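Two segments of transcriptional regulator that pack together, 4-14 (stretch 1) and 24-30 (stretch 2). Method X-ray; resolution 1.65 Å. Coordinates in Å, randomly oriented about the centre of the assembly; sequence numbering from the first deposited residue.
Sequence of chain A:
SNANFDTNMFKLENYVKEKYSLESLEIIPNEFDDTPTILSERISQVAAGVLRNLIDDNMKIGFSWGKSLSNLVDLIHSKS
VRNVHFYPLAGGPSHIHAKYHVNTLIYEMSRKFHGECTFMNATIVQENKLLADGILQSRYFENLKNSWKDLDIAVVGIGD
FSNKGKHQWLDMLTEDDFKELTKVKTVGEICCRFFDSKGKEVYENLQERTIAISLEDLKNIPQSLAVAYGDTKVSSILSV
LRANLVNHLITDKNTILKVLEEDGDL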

ATOM      1  N   ASN A   4      12.841   9.703  29.002  1.00 33.25           N
ATOM      2  CA  ASN A   4      12.606  10.748  27.958  1.00 32.00           C
ATOM      3  C   ASN A   4      11.710  10.214  26.817  1.00 30.12           C
ATOM      4  O   ASN A   4      11.936   9.136  26.217  1.00 30.40           O
ATOM      5  CB  ASN A   4      13.954  11.401  27.538  1.00 33.43           C
ATOM      6  CG  ASN A   4      13.914  12.123  26.198  1.00 36.08           C
ATOM      7  OD1 ASN A   4      13.708  11.504  25.149  1.00 37.35           O
ATOM      8  ND2 ASN A   4      14.205  13.441  26.214  1.00 32.36           N
ATOM      9  N   PHE A   5      10.672  10.985  26.557  1.00 27.15           N
ATOM     10  CA  PHE A   5       9.625  10.625  25.632  1.00 25.54           C
ATOM     11  C   PHE A   5      10.190  10.300  24.229  1.00 25.54           C
ATOM     12  O   PHE A   5       9.844   9.273  23.624  1.00 23.27           O
ATOM     13  CB  PHE A   5       8.673  11.798  25.465  1.00 25.23           C
ATOM     14  CG  PHE A   5       7.504  11.492  24.592  1.00 24.01           C
ATOM     15  CD1 PHE A   5       7.577  11.611  23.186  1.00 23.44           C
ATOM     16  CD2 PHE A   5       6.324  11.049  25.157  1.00 22.62           C
ATOM     17  CE1 PHE A   5       6.479  11.317  22.412  1.00 19.46           C
ATOM     18  CE2 PHE A   5       5.231  10.741  24.360  1.00 19.83           C
ATOM     19  CZ  PHE A   5       5.314  10.889  22.981  1.00 23.05           C
ATOM     20  N   ASP A   6      10.982  11.236  23.690  1.00 25.45           N
ATOM     21  CA  ASP A   6      11.433  11.119  22.295  1.00 27.09           C
ATOM     22  C   ASP A   6      12.366   9.903  22.168  1.00 27.90           C
ATOM     23  O   ASP A   6      12.315   9.134  21.174  1.00 28.53           O
ATOM     24  CB  ASP A   6      12.148  12.407  21.871  1.00 26.15           C
ATOM     25  CG  ASP A   6      11.203  13.547  21.614  1.00 28.39           C
ATOM     26  OD1 ASP A   6      10.048  13.338  21.173  1.00 27.16           O
ATOM     27  OD2 ASP A   6      11.639  14.710  21.835  1.00 34.24           O
ATOM     28  N   THR A   7      13.213   9.744  23.178  1.00 28.45           N
ATOM     29  CA  THR A   7      14.103   8.596  23.309  1.00 29.37           C
ATOM     30  C   THR A   7      13.347   7.267  23.334  1.00 29.00           C
ATOM     31  O   THR A   7      13.682   6.343  22.576  1.00 29.50           O
ATOM     32  CB  THR A   7      14.922   8.714  24.576  1.00 30.02           C
ATOM     33  OG1 THR A   7      15.817   9.811  24.414  1.00 31.01           O
ATOM     34  CG2 THR A   7      15.728   7.452  24.852  1.00 31.07           C
ATOM     35  N   ASN A   8      12.387   7.151  24.257  1.00 27.17           N
ATOM     36  CA  ASN A   8      11.535   5.975  24.338  1.00 27.52           C
ATOM     37  C   ASN A   8      10.845   5.646  23.003  1.00 26.33           C
ATOM     38  O   ASN A   8      10.694   4.466  22.679  1.00 26.60           O
ATOM     39  CB  ASN A   8      10.475   6.163  25.423  1.00 27.56           C
ATOM     40  CG  ASN A   8      11.006   5.862  26.820  1.00 29.19           C
ATOM     41  OD1 ASN A   8      12.063   5.242  26.980  1.00 31.95           O
ATOM     42  ND2 ASN A   8      10.249   6.272  27.841  1.00 29.41           N
HETATM   43  N   MSE A   9      10.385   6.664  22.269  1.00 26.04           N
HETATM   44  CA  MSE A   9       9.831   6.453  20.921  1.00 24.50           C
HETATM   45  C   MSE A   9      10.865   5.775  20.020  1.00 25.67           C
HETATM   46  O   MSE A   9      10.539   4.808  19.337  1.00 22.53           O
HETATM   47  CB  MSE A   9       9.364   7.753  20.252  1.00 24.87           C
HETATM   48  CG  MSE A   9       8.441   7.500  19.069  1.00 28.12           C
HETATM   49 SE   MSE A   9       6.872   6.362  19.434  0.50 34.68          SE
HETATM   50  CE  MSE A   9       6.463   7.157  21.023  1.00  9.66           C
ATOM     51  N   PHE A  10      12.109   6.265  20.057  1.00 24.78           N
ATOM     52  CA  PHE A  10      13.199   5.723  19.232  1.00 26.16           C
ATOM     53  C   PHE A  10      13.449   4.250  19.617  1.00 25.43           C
ATOM     54  O   PHE A  10      13.551   3.363  18.732  1.00 25.23           O
ATOM     55  CB  PHE A  10      14.449   6.611  19.414  1.00 26.90           C
ATOM     56  CG  PHE A  10      15.641   6.203  18.588  1.00 29.40           C
ATOM     57  CD1 PHE A  10      16.835   5.842  19.219  1.00 31.31           C
ATOM     58  CD2 PHE A  10      15.593   6.238  17.189  1.00 32.08           C
ATOM     59  CE1 PHE A  10      17.985   5.489  18.458  1.00 34.36           C
ATOM     60  CE2 PHE A  10      16.728   5.888  16.415  1.00 32.76           C
ATOM     61  CZ  PHE A  10      17.916   5.507  17.054  1.00 32.08           C
ATOM     62  N   LYS A  11      13.506   3.975  20.926  1.00 24.79           N
ATOM     63  CA  LYS A  11      13.638   2.613  21.455  1.00 24.90           C
ATOM     64  C   LYS A  11      12.525   1.706  20.895  1.00 23.04           C
ATOM     65  O   LYS A  11      12.822   0.594  20.408  1.00 22.48           O
ATOM     66  CB  LYS A  11      13.659   2.608  22.998  1.00 26.03           C
ATOM     67  CG  LYS A  11      13.460   1.205  23.692  1.00 27.27           C
ATOM     68  CD  LYS A  11      14.151   1.033  25.107  1.00 29.02           C
ATOM     69  CE  LYS A  11      13.594   1.933  26.220  1.00 32.54           C
ATOM     70  NZ  LYS A  11      14.110   1.444  27.562  1.00 31.40           N
ATOM     71  N   LEU A  12      11.276   2.191  20.930  1.00 20.46           N
ATOM     72  CA  LEU A  12      10.144   1.395  20.462  1.00 18.69           C
ATOM     73  C   LEU A  12      10.296   1.135  18.962  1.00 17.92           C
ATOM     74  O   LEU A  12      10.092   0.004  18.526  1.00 16.88           O
ATOM     75  CB  LEU A  12       8.792   2.073  20.732  1.00 20.23           C
ATOM     76  CG  LEU A  12       7.500   1.407  20.240  1.00 19.31           C
ATOM     77  CD1 LEU A  12       7.294  -0.025  20.854  1.00 18.81           C
ATOM     78  CD2 LEU A  12       6.280   2.374  20.528  1.00 17.64           C
ATOM     79  N   GLU A  13      10.634   2.177  18.199  1.00 17.28           N
ATOM     80  CA  GLU A  13      10.887   2.032  16.750  1.00 18.30           C
ATOM     81  C   GLU A  13      11.925   0.925  16.495  1.00 18.09           C
ATOM     82  O   GLU A  13      11.716   0.020  15.649  1.00 18.07           O
ATOM     83  CB  GLU A  13      11.322   3.363  16.117  1.00 18.23           C
ATOM     84  CG  GLU A  13      10.180   4.429  16.130  1.00 16.84           C
ATOM     85  CD  GLU A  13      10.565   5.725  15.381  1.00 20.02           C
ATOM     86  OE1 GLU A  13      11.774   5.946  15.189  1.00 23.84           O
ATOM     87  OE2 GLU A  13       9.653   6.510  14.993  1.00 21.88           O
ATOM     88  N   ASN A  14      13.044   0.965  17.224  1.00 18.11           N
ATOM     89  CA  ASN A  14      14.150   0.012  16.985  1.00 19.59           C
ATOM     90  C   ASN A  14      13.747  -1.394  17.379  1.00 18.86           C
ATOM     91  O   ASN A  14      14.111  -2.367  16.704  1.00 19.75           O
ATOM     92  CB  ASN A  14      15.419   0.428  17.755  1.00 21.71           C
ATOM     93  CG  ASN A  14      16.066   1.673  17.156  1.00 25.25           C
ATOM     94  OD1 ASN A  14      15.909   1.949  15.961  1.00 30.70           O
ATOM     95  ND2 ASN A  14      16.766   2.457  17.987  1.00 26.49           N
ATOM     96  N   SER A  24      12.864   0.341   7.825  1.00 15.72           N
ATOM     97  CA  SER A  24      12.568   1.704   8.238  1.00 15.56           C
ATOM     98  C   SER A  24      11.195   1.791   8.824  1.00 14.86           C
ATOM     99  O   SER A  24      10.288   1.089   8.410  1.00 12.41           O
ATOM    100  CB  SER A  24      12.591   2.663   7.046  1.00 16.48           C
ATOM    101  OG  SER A  24      13.844   2.646   6.415  1.00 20.97           O
ATOM    102  N   LEU A  25      11.049   2.679   9.796  1.00 13.23           N
ATOM    103  CA  LEU A  25       9.788   2.823  10.552  1.00 12.41           C
ATOM    104  C   LEU A  25       9.651   4.186  11.239  1.00 13.94           C
ATOM    105  O   LEU A  25      10.598   4.609  11.885  1.00 15.02           O
ATOM    106  CB  LEU A  25       9.736   1.782  11.671  1.00 13.36           C
ATOM    107  CG  LEU A  25       8.557   1.819  12.611  1.00 12.98           C
ATOM    108  CD1 LEU A  25       7.216   1.618  11.944  1.00 12.44           C
ATOM    109  CD2 LEU A  25       8.761   0.739  13.670  1.00 17.42           C
ATOM    110  N   GLU A  26       8.526   4.855  11.010  1.00 12.57           N
ATOM    111  CA  GLU A  26       8.170   6.052  11.788  1.00 14.55           C
ATOM    112  C   GLU A  26       6.892   5.760  12.512  1.00 16.15           C
ATOM    113  O   GLU A  26       5.901   5.342  11.885  1.00 15.34           O
ATOM    114  CB  GLU A  26       8.010   7.322  10.929  1.00 15.39           C
ATOM    115  CG  GLU A  26       9.339   7.933  10.387  1.00 17.05           C
ATOM    116  CD  GLU A  26       9.914   7.186   9.176  1.00 19.78           C
ATOM    117  OE1 GLU A  26       9.118   6.612   8.403  1.00 19.34           O
ATOM    118  OE2 GLU A  26      11.157   7.230   8.984  1.00 23.83           O
ATOM    119  N   ILE A  27       6.890   5.966  13.843  1.00 15.19           N
ATOM    120  CA  ILE A  27       5.684   5.791  14.655  1.00 15.57           C
ATOM    121  C   ILE A  27       5.258   7.199  15.105  1.00 18.04           C
ATOM    122  O   ILE A  27       5.984   7.854  15.871  1.00 18.47           O
ATOM    123  CB  ILE A  27       5.931   4.877  15.926  1.00 16.05           C
ATOM    124  CG1 ILE A  27       6.399   3.461  15.518  1.00 17.07           C
ATOM    125  CG2 ILE A  27       4.689   4.802  16.753  1.00 15.13           C
ATOM    126  CD1 ILE A  27       6.983   2.695  16.687  1.00 16.41           C
ATOM    127  N   ILE A  28       4.103   7.635  14.615  1.00 17.99           N
ATOM    128  CA  ILE A  28       3.492   8.904  15.060  1.00 18.65           C
ATOM    129  C   ILE A  28       2.795   8.739  16.402  1.00 18.87           C
ATOM    130  O   ILE A  28       1.935   7.878  16.550  1.00 16.40           O
ATOM    131  CB  ILE A  28       2.489   9.473  14.002  1.00 20.06           C
ATOM    132  CG1 ILE A  28       3.227   9.975  12.758  1.00 22.09           C
ATOM    133  CG2 ILE A  28       1.676  10.680  14.557  1.00 20.06           C
ATOM    134  CD1 ILE A  28       3.772   8.973  11.959  1.00 21.09           C
ATOM    135  N   PRO A  29       3.105   9.627  17.377  1.00 20.69           N
ATOM    136  CA  PRO A  29       2.452   9.543  18.672  1.00 22.10           C
ATOM    137  C   PRO A  29       0.992   9.961  18.581  1.00 21.98           C
ATOM    138  O   PRO A  29       0.645  10.794  17.713  1.00 24.03           O
ATOM    139  CB  PRO A  29       3.234  10.552  19.517  1.00 22.80           C
ATOM    140  CG  PRO A  29       3.723  11.573  18.545  1.00 24.10           C
ATOM    141  CD  PRO A  29       4.080  10.733  17.305  1.00 22.47           C
ATOM    142  N   ASN A  30       0.151   9.381  19.435  1.00 22.03           N
ATOM    143  CA  ASN A  30      -1.231   9.805  19.501  1.00 23.24           C
ATOM    144  C   ASN A  30      -1.315  10.782  20.688  1.00 24.07           C
ATOM    145  O   ASN A  30      -0.726  10.493  21.741  1.00 24.25           O
ATOM    146  CB  ASN A  30      -2.158   8.616  19.732  1.00 21.90           C
ATOM    147  CG  ASN A  30      -2.147   7.627  18.560  1.00 23.69           C
ATOM    148  OD1 ASN A  30      -1.308   6.721  18.500  1.00 21.35           O
ATOM    149  ND2 ASN A  30      -3.044   7.838  17.613  1.00 20.66           N
TER
HETATM  150  O   HOH W   1      13.131   4.322  13.366  1.00 36.66           O

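The most unusual feature of this contact is a helix side chain that bonds to the backbone of a strand. The carboxylate of Glu 13 reaches across so that its OE2 accepts a hydrogen bond from N of Ile 27, at 3.0 Å and with a nearly straight N-H...O angle of 168°. Its other oxygen, OE1, is 2.8 Å from the oxygen of water 1, which donates to it and also to O of Leu 25, 2.9 Å from the water oxygen. One carboxylate thus meets both kinds of polar group, N-H and C=O, along one edge of the strand: OE2 accepts a hydrogen bond from the amide directly, while the water, with two hydrogens to donate, directs one to each of two acceptors that could not bond to each other, OE1 and the Leu 25 carbonyl. Glutamate suits this place because its side chain is long and ends in two acceptors. The CA-to-CB bond of Glu 13 points sideways, yet with chi1 m and chi2 t the chain extends far enough for its end to come nearer the strand.

Residues 5-14 form a helix and 24-28 a strand, their directions 136° apart and their axes 8.6 Å apart at closest approach. The backbones come nearest at Glu 13 and Leu 25, whose CA atoms lie 6.3 Å apart. At the start of the helix, OD1 of Asn 4 accepts hydrogen bonds from N of Thr 7 at 2.7 Å and from OG1 of Thr 7 at 2.8 Å; from there the regular i to i+4 backbone bonds run on to Asn 14.

The alternation of the strand sends Leu 25 and Ile 27 toward the helix and Glu 26 and Ile 28 away. Ile 27 is the centre of the apolar packing. Its CG2 lies 3.8 Å from SE of Met 9, a selenomethionine, and its CD1 lies 3.8 Å from CG of Leu 12 and 3.7 Å from CG of Glu 13. The branched isoleucine offers methyl groups in different directions, so it can meet several helix residues at once, and the flexible Met 9 chain bends through p values of chi2 and chi3. Leu 12 starts sideways, but its length brings its apolar end to Ile 27. Even the glutamate contributes carbon here, its methylenes packing while its carboxylate bonds.

Leu 25 brings CD2 to 3.6 Å from O of Glu 13, close packing against the helix backbone; leucine suits this buried place because its side chain has no polar group to satisfy. Beyond the strand, Pro 29 also points toward the helix, and its CB sits 4.1 Å from CZ of Phe 5, at the edge of the aromatic ring. This looser apolar contact, between an aromatic ring and the compact proline ring, extends the packing to the first turn of the helix.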